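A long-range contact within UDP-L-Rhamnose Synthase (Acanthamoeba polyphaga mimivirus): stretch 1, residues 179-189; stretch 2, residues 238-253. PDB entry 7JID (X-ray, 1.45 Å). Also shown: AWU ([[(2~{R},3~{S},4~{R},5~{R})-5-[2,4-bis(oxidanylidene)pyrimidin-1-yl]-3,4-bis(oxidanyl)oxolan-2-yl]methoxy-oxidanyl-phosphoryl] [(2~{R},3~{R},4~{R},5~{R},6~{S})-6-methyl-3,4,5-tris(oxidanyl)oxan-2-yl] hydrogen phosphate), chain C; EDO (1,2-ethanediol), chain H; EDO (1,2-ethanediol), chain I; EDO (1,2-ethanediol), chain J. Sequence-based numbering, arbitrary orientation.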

# COMPACT_ATOMS: atom_id res chain seq x y z
N ILE A 179 16.07 16.02 -19.16
CA ILE A 179 16.86 17.15 -18.60
C ILE A 179 17.23 18.12 -19.73
O ILE A 179 17.31 19.33 -19.43
CB ILE A 179 18.04 16.70 -17.73
CG1 ILE A 179 19.14 15.99 -18.53
CG2 ILE A 179 17.51 15.90 -16.56
CD1 ILE A 179 20.45 15.85 -17.79
N LEU A 180 17.31 17.67 -20.99
CA LEU A 180 17.55 18.55 -22.14
C LEU A 180 16.36 19.50 -22.29
O LEU A 180 16.57 20.63 -22.77
CB LEU A 180 17.78 17.75 -23.42
CG LEU A 180 19.19 17.18 -23.60
CD1 LEU A 180 19.22 16.18 -24.75
CD2 LEU A 180 20.23 18.27 -23.80
N SER A 181 15.18 19.09 -21.82
CA SER A 181 13.91 19.84 -22.04
C SER A 181 13.70 20.87 -20.94
O SER A 181 12.83 21.75 -21.11
CB SER A 181 12.73 18.90 -22.17
OG SER A 181 12.27 18.48 -20.89
N TYR A 182 14.43 20.78 -19.83
CA TYR A 182 14.11 21.54 -18.60
C TYR A 182 14.84 22.89 -18.63
O TYR A 182 16.05 22.92 -18.87
CB TYR A 182 14.45 20.73 -17.34
CG TYR A 182 13.53 19.56 -17.05
CD1 TYR A 182 12.21 19.55 -17.46
CD2 TYR A 182 13.99 18.46 -16.35
CE1 TYR A 182 11.38 18.46 -17.21
CE2 TYR A 182 13.18 17.36 -16.12
CZ TYR A 182 11.86 17.35 -16.52
OH TYR A 182 11.01 16.29 -16.28
N SER A 183 14.08 23.98 -18.45
CA SER A 183 14.58 25.38 -18.39
C SER A 183 15.67 25.52 -17.33
O SER A 183 16.63 26.26 -17.58
CB SER A 183 13.45 26.35 -18.10
OG SER A 183 12.51 26.33 -19.18
N ARG A 184 15.49 24.90 -16.16
CA ARG A 184 16.46 24.97 -15.05
C ARG A 184 16.77 23.55 -14.58
O ARG A 184 15.84 22.71 -14.56
CB ARG A 184 15.93 25.85 -13.90
CG ARG A 184 15.72 27.30 -14.30
CD ARG A 184 15.66 28.22 -13.09
NE ARG A 184 14.41 27.99 -12.41
CZ ARG A 184 14.12 28.34 -11.16
NH1 ARG A 184 14.99 28.95 -10.37
NH2 ARG A 184 12.92 28.05 -10.71
N ILE A 185 18.04 23.35 -14.22
CA ILE A 185 18.58 22.01 -13.87
C ILE A 185 18.97 22.05 -12.41
O ILE A 185 19.78 22.89 -12.02
CB ILE A 185 19.78 21.69 -14.77
CG1 ILE A 185 19.38 21.65 -16.26
CG2 ILE A 185 20.46 20.42 -14.32
CD1 ILE A 185 18.37 20.60 -16.64
N CYS A 186 18.43 21.10 -11.64
CA CYS A 186 18.87 20.85 -10.26
C CYS A 186 19.95 19.78 -10.34
O CYS A 186 19.59 18.60 -10.48
CB CYS A 186 17.70 20.47 -9.36
SG CYS A 186 18.22 20.23 -7.67
N SER A 187 21.23 20.18 -10.38
CA SER A 187 22.34 19.21 -10.61
C SER A 187 22.74 18.54 -9.28
O SER A 187 23.30 19.19 -8.38
CB SER A 187 23.53 19.81 -11.32
OG SER A 187 24.53 18.84 -11.64
N ILE A 188 22.58 17.23 -9.19
CA ILE A 188 22.94 16.47 -7.97
C ILE A 188 23.50 15.12 -8.42
O ILE A 188 22.88 14.45 -9.24
CB ILE A 188 21.72 16.30 -7.02
CG1 ILE A 188 21.14 17.64 -6.52
CG2 ILE A 188 22.10 15.40 -5.85
CD1 ILE A 188 19.85 17.51 -5.72
N PRO A 189 24.65 14.66 -7.86
CA PRO A 189 25.18 13.33 -8.19
C PRO A 189 24.17 12.24 -7.81
O PRO A 189 23.65 12.24 -6.70
CB PRO A 189 26.49 13.23 -7.40
CG PRO A 189 26.88 14.68 -7.19
CD PRO A 189 25.57 15.39 -6.98
PA AWU C . 11.44 14.13 -13.38
O1A AWU C . 10.47 14.89 -12.55
O2A AWU C . 11.45 14.37 -14.88
O3A AWU C . 11.30 12.51 -13.40
PB AWU C . 10.61 11.56 -12.24
O1B AWU C . 11.12 11.82 -10.80
O2B AWU C . 9.09 11.52 -12.50
O3B AWU C . 11.29 10.18 -12.69
C5' AWU C . 10.36 6.78 -11.84
O5' AWU C . 10.57 7.99 -12.55
C4' AWU C . 11.70 6.12 -11.55
O4' AWU C . 11.55 4.98 -10.67
C3' AWU C . 12.59 7.12 -10.87
O3' AWU C . 13.89 6.60 -10.87
C2' AWU C . 12.68 8.44 -11.62
C1' AWU C . 11.36 8.96 -12.00
N1 AWU C . 14.62 18.19 -12.80
C2 AWU C . 15.30 19.38 -13.05
O2 AWU C . 16.54 19.39 -13.02
N3 AWU C . 14.58 20.47 -13.45
C4 AWU C . 13.22 20.47 -13.46
O4 AWU C . 12.62 21.53 -13.87
C5 AWU C . 12.53 19.27 -13.24
C6 AWU C . 13.24 18.16 -12.80
C1C AWU C . 15.36 16.97 -12.38
C2C AWU C . 14.83 16.23 -11.15
C3C AWU C . 15.29 14.78 -11.43
C4C AWU C . 15.21 14.73 -12.93
C5C AWU C . 14.06 13.93 -13.49
C6' AWU C . 9.48 5.94 -12.76
O2' AWU C . 13.32 8.19 -12.86
O2C AWU C . 15.46 16.76 -10.01
O3C AWU C . 16.66 14.61 -11.10
O4C AWU C . 15.04 16.06 -13.41
O5C AWU C . 12.87 14.40 -12.81
C1 EDO H . 26.28 26.72 -18.02
O1 EDO H . 25.85 26.40 -19.31
C2 EDO H . 26.67 25.53 -17.24
O2 EDO H . 25.89 25.31 -16.09
C1 EDO I . 18.86 22.14 -20.39
O1 EDO I . 18.27 23.34 -19.94
C2 EDO I . 19.69 22.36 -21.61
O2 EDO I . 18.95 22.19 -22.81
C1 EDO J . 21.44 21.22 -4.72
O1 EDO J . 20.68 22.25 -4.13
C2 EDO J . 21.59 21.29 -6.22
O2 EDO J . 22.51 22.23 -6.72
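Stretch 2 (238-253) NLTWENMSREQQLAIL

Stretch 2 runs parallel to stretch 1 as a short, weakly bonded strand about Glu242-Asn243, then turns through Met244 and Ser245 into a helix that starts at Arg246. In register, Ile185 pairs with Asn243 (CA to CA 4.7 Å). Two backbone hydrogen bonds join the strands: Ile185 N donates to Glu242 O (2.8 Å), and Met244 N donates to Ile185 O (2.9 Å), so Ile185 faces stretch 2 with both its amide and its carbonyl. The same Ile185 O also accepts from Asn243 ND2 (3.1 Å). Beyond the strand, Cys186 CA lies 3.3 Å from Met244 O in a CA-H...O contact.

Among apolar side chains, Ile185 CG1 meets Trp241 CD1 at 3.9 Å, and Cys186 CB approaches Met244 CG at 4.2 Å. Leu180 CD2 and Leu239 CD2 touch more loosely, at 4.4 Å.

Around Arg184, which stretch 2 covers more than any other residue of stretch 1, Met244 CB lies over one face of the guanidinium (Arg184 NH1 to Met244 CB 3.8 Å). Arg184 NH1 is 3.1 Å from Gln248 NE2, but both are donors and no hydrogen bond forms. Water 1 instead links Arg184 NH1 (3.2 Å) to Glu242 OE1 (3.1 Å) and Asn243 O (2.7 Å); water 2 joins Ser187 N to Met244 O, each at 2.8 Å.

Ser245 OG caps the helix, accepting from Gln248 N (3.0 Å). AWU bridges the stretches, accepting at O2 from Cys186 N (2.9 Å) and at O2C from Gln249 NE2 (2.6 Å).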

# COMPACT_ATOMS: atom_id res chain seq x y z
N ASN A 238 27.55 25.05 -28.27
CA ASN A 238 26.68 26.21 -27.94
C ASN A 238 25.87 25.91 -26.67
O ASN A 238 25.34 26.87 -26.07
CB ASN A 238 25.78 26.59 -29.13
CG ASN A 238 26.53 27.12 -30.34
OD1 ASN A 238 26.52 26.51 -31.42
ND2 ASN A 238 27.17 28.27 -30.16
N LEU A 239 25.80 24.64 -26.23
CA LEU A 239 24.82 24.22 -25.20
C LEU A 239 25.16 24.91 -23.89
O LEU A 239 26.32 24.80 -23.44
CB LEU A 239 24.85 22.70 -24.99
CG LEU A 239 23.76 22.18 -24.04
CD1 LEU A 239 22.39 22.46 -24.59
CD2 LEU A 239 23.93 20.69 -23.78
N THR A 240 24.15 25.55 -23.29
CA THR A 240 24.22 26.22 -21.97
C THR A 240 22.90 25.91 -21.24
O THR A 240 21.86 25.56 -21.89
CB THR A 240 24.48 27.73 -22.12
OG1 THR A 240 23.41 28.31 -22.86
CG2 THR A 240 25.78 28.01 -22.81
N TRP A 241 22.96 25.98 -19.93
CA TRP A 241 21.77 25.74 -19.08
C TRP A 241 21.90 26.55 -17.80
O TRP A 241 23.03 26.88 -17.38
CB TRP A 241 21.58 24.24 -18.82
CG TRP A 241 22.74 23.59 -18.15
CD1 TRP A 241 22.88 23.36 -16.81
CD2 TRP A 241 23.94 23.09 -18.77
NE1 TRP A 241 24.07 22.73 -16.56
CE2 TRP A 241 24.74 22.55 -17.74
CE3 TRP A 241 24.42 23.01 -20.08
CZ2 TRP A 241 25.99 21.99 -17.98
CZ3 TRP A 241 25.66 22.45 -20.31
CH2 TRP A 241 26.42 21.93 -19.27
N GLU A 242 20.75 26.81 -17.17
CA GLU A 242 20.67 27.47 -15.85
C GLU A 242 20.54 26.41 -14.76
O GLU A 242 19.77 25.45 -14.95
CB GLU A 242 19.46 28.40 -15.83
CG GLU A 242 19.33 29.20 -14.55
CD GLU A 242 18.25 30.27 -14.60
OE1 GLU A 242 18.03 30.90 -13.56
OE2 GLU A 242 17.63 30.47 -15.67
N ASN A 243 21.29 26.56 -13.67
CA ASN A 243 21.17 25.67 -12.49
C ASN A 243 20.18 26.28 -11.51
O ASN A 243 19.99 27.55 -11.53
CB ASN A 243 22.51 25.41 -11.82
CG ASN A 243 23.31 24.37 -12.59
OD1 ASN A 243 24.42 24.66 -12.99
ND2 ASN A 243 22.76 23.18 -12.80
N MET A 244 19.53 25.43 -10.74
CA MET A 244 18.72 25.85 -9.59
C MET A 244 19.00 24.90 -8.44
O MET A 244 19.44 23.74 -8.68
CB MET A 244 17.22 25.85 -9.93
CG MET A 244 16.64 24.48 -10.26
SD MET A 244 14.86 24.59 -10.35
CE MET A 244 14.50 22.99 -11.10
N SER A 245 18.70 25.33 -7.24
CA SER A 245 18.91 24.55 -6.00
C SER A 245 17.74 23.58 -5.78
O SER A 245 16.73 23.71 -6.47
CB SER A 245 19.01 25.48 -4.81
OG SER A 245 17.74 26.08 -4.57
N ARG A 246 17.95 22.58 -4.93
CA ARG A 246 16.89 21.64 -4.44
C ARG A 246 15.66 22.41 -3.94
O ARG A 246 14.54 22.02 -4.24
CB ARG A 246 17.52 20.80 -3.32
CG ARG A 246 16.59 19.75 -2.74
CD ARG A 246 16.62 18.49 -3.54
NE ARG A 246 15.87 17.45 -2.83
CZ ARG A 246 16.38 16.48 -2.08
NH1 ARG A 246 17.68 16.40 -1.84
NH2 ARG A 246 15.56 15.60 -1.54
N GLU A 247 15.89 23.51 -3.19
CA GLU A 247 14.82 24.36 -2.59
C GLU A 247 14.07 25.11 -3.70
O GLU A 247 12.82 25.15 -3.66
CB GLU A 247 15.47 25.29 -1.57
CG GLU A 247 16.10 24.58 -0.37
CD GLU A 247 17.40 23.79 -0.60
OE1 GLU A 247 18.25 24.21 -1.47
OE2 GLU A 247 17.53 22.68 0.03
N GLN A 248 14.77 25.70 -4.66
CA GLN A 248 14.12 26.34 -5.84
C GLN A 248 13.26 25.31 -6.57
O GLN A 248 12.13 25.64 -6.98
CB GLN A 248 15.17 26.91 -6.79
CG GLN A 248 15.66 28.29 -6.37
CD GLN A 248 16.84 28.71 -7.22
OE1 GLN A 248 17.85 28.03 -7.27
NE2 GLN A 248 16.69 29.81 -7.95
N GLN A 249 13.79 24.09 -6.77
CA GLN A 249 13.04 23.04 -7.49
C GLN A 249 11.79 22.64 -6.70
O GLN A 249 10.76 22.46 -7.33
CB GLN A 249 13.95 21.82 -7.70
CG GLN A 249 13.27 20.72 -8.49
CD GLN A 249 14.12 19.46 -8.55
OE1 GLN A 249 14.36 18.78 -7.54
NE2 GLN A 249 14.67 19.22 -9.72
N LEU A 250 11.91 22.43 -5.40
CA LEU A 250 10.78 21.98 -4.53
C LEU A 250 9.61 22.94 -4.74
O LEU A 250 8.47 22.50 -4.71
CB LEU A 250 11.24 21.91 -3.08
CG LEU A 250 10.21 21.29 -2.11
CD1 LEU A 250 9.94 19.85 -2.48
CD2 LEU A 250 10.73 21.36 -0.69
N ALA A 251 9.89 24.24 -4.92
CA ALA A 251 8.82 25.26 -5.00
C ALA A 251 8.02 25.16 -6.29
O ALA A 251 6.83 25.58 -6.29
CB ALA A 251 9.43 26.63 -4.83
N ILE A 252 8.61 24.64 -7.37
CA ILE A 252 7.95 24.66 -8.69
C ILE A 252 7.45 23.26 -9.05
O ILE A 252 6.80 23.16 -10.10
CB ILE A 252 8.83 25.29 -9.79
CG1 ILE A 252 10.15 24.57 -10.04
CG2 ILE A 252 9.06 26.77 -9.47
CD1 ILE A 252 10.63 24.65 -11.46
N LEU A 253 7.79 22.23 -8.27
CA LEU A 253 7.25 20.86 -8.53
C LEU A 253 6.14 20.54 -7.51
O LEU A 253 6.06 21.19 -6.46
CB LEU A 253 8.37 19.81 -8.46
CG LEU A 253 9.54 20.01 -9.41
CD1 LEU A 253 10.51 18.86 -9.31
CD2 LEU A 253 9.02 20.18 -10.83
O HOH W 1 18.16 29.35 -10.85
O HOH W 2 21.97 22.72 -9.47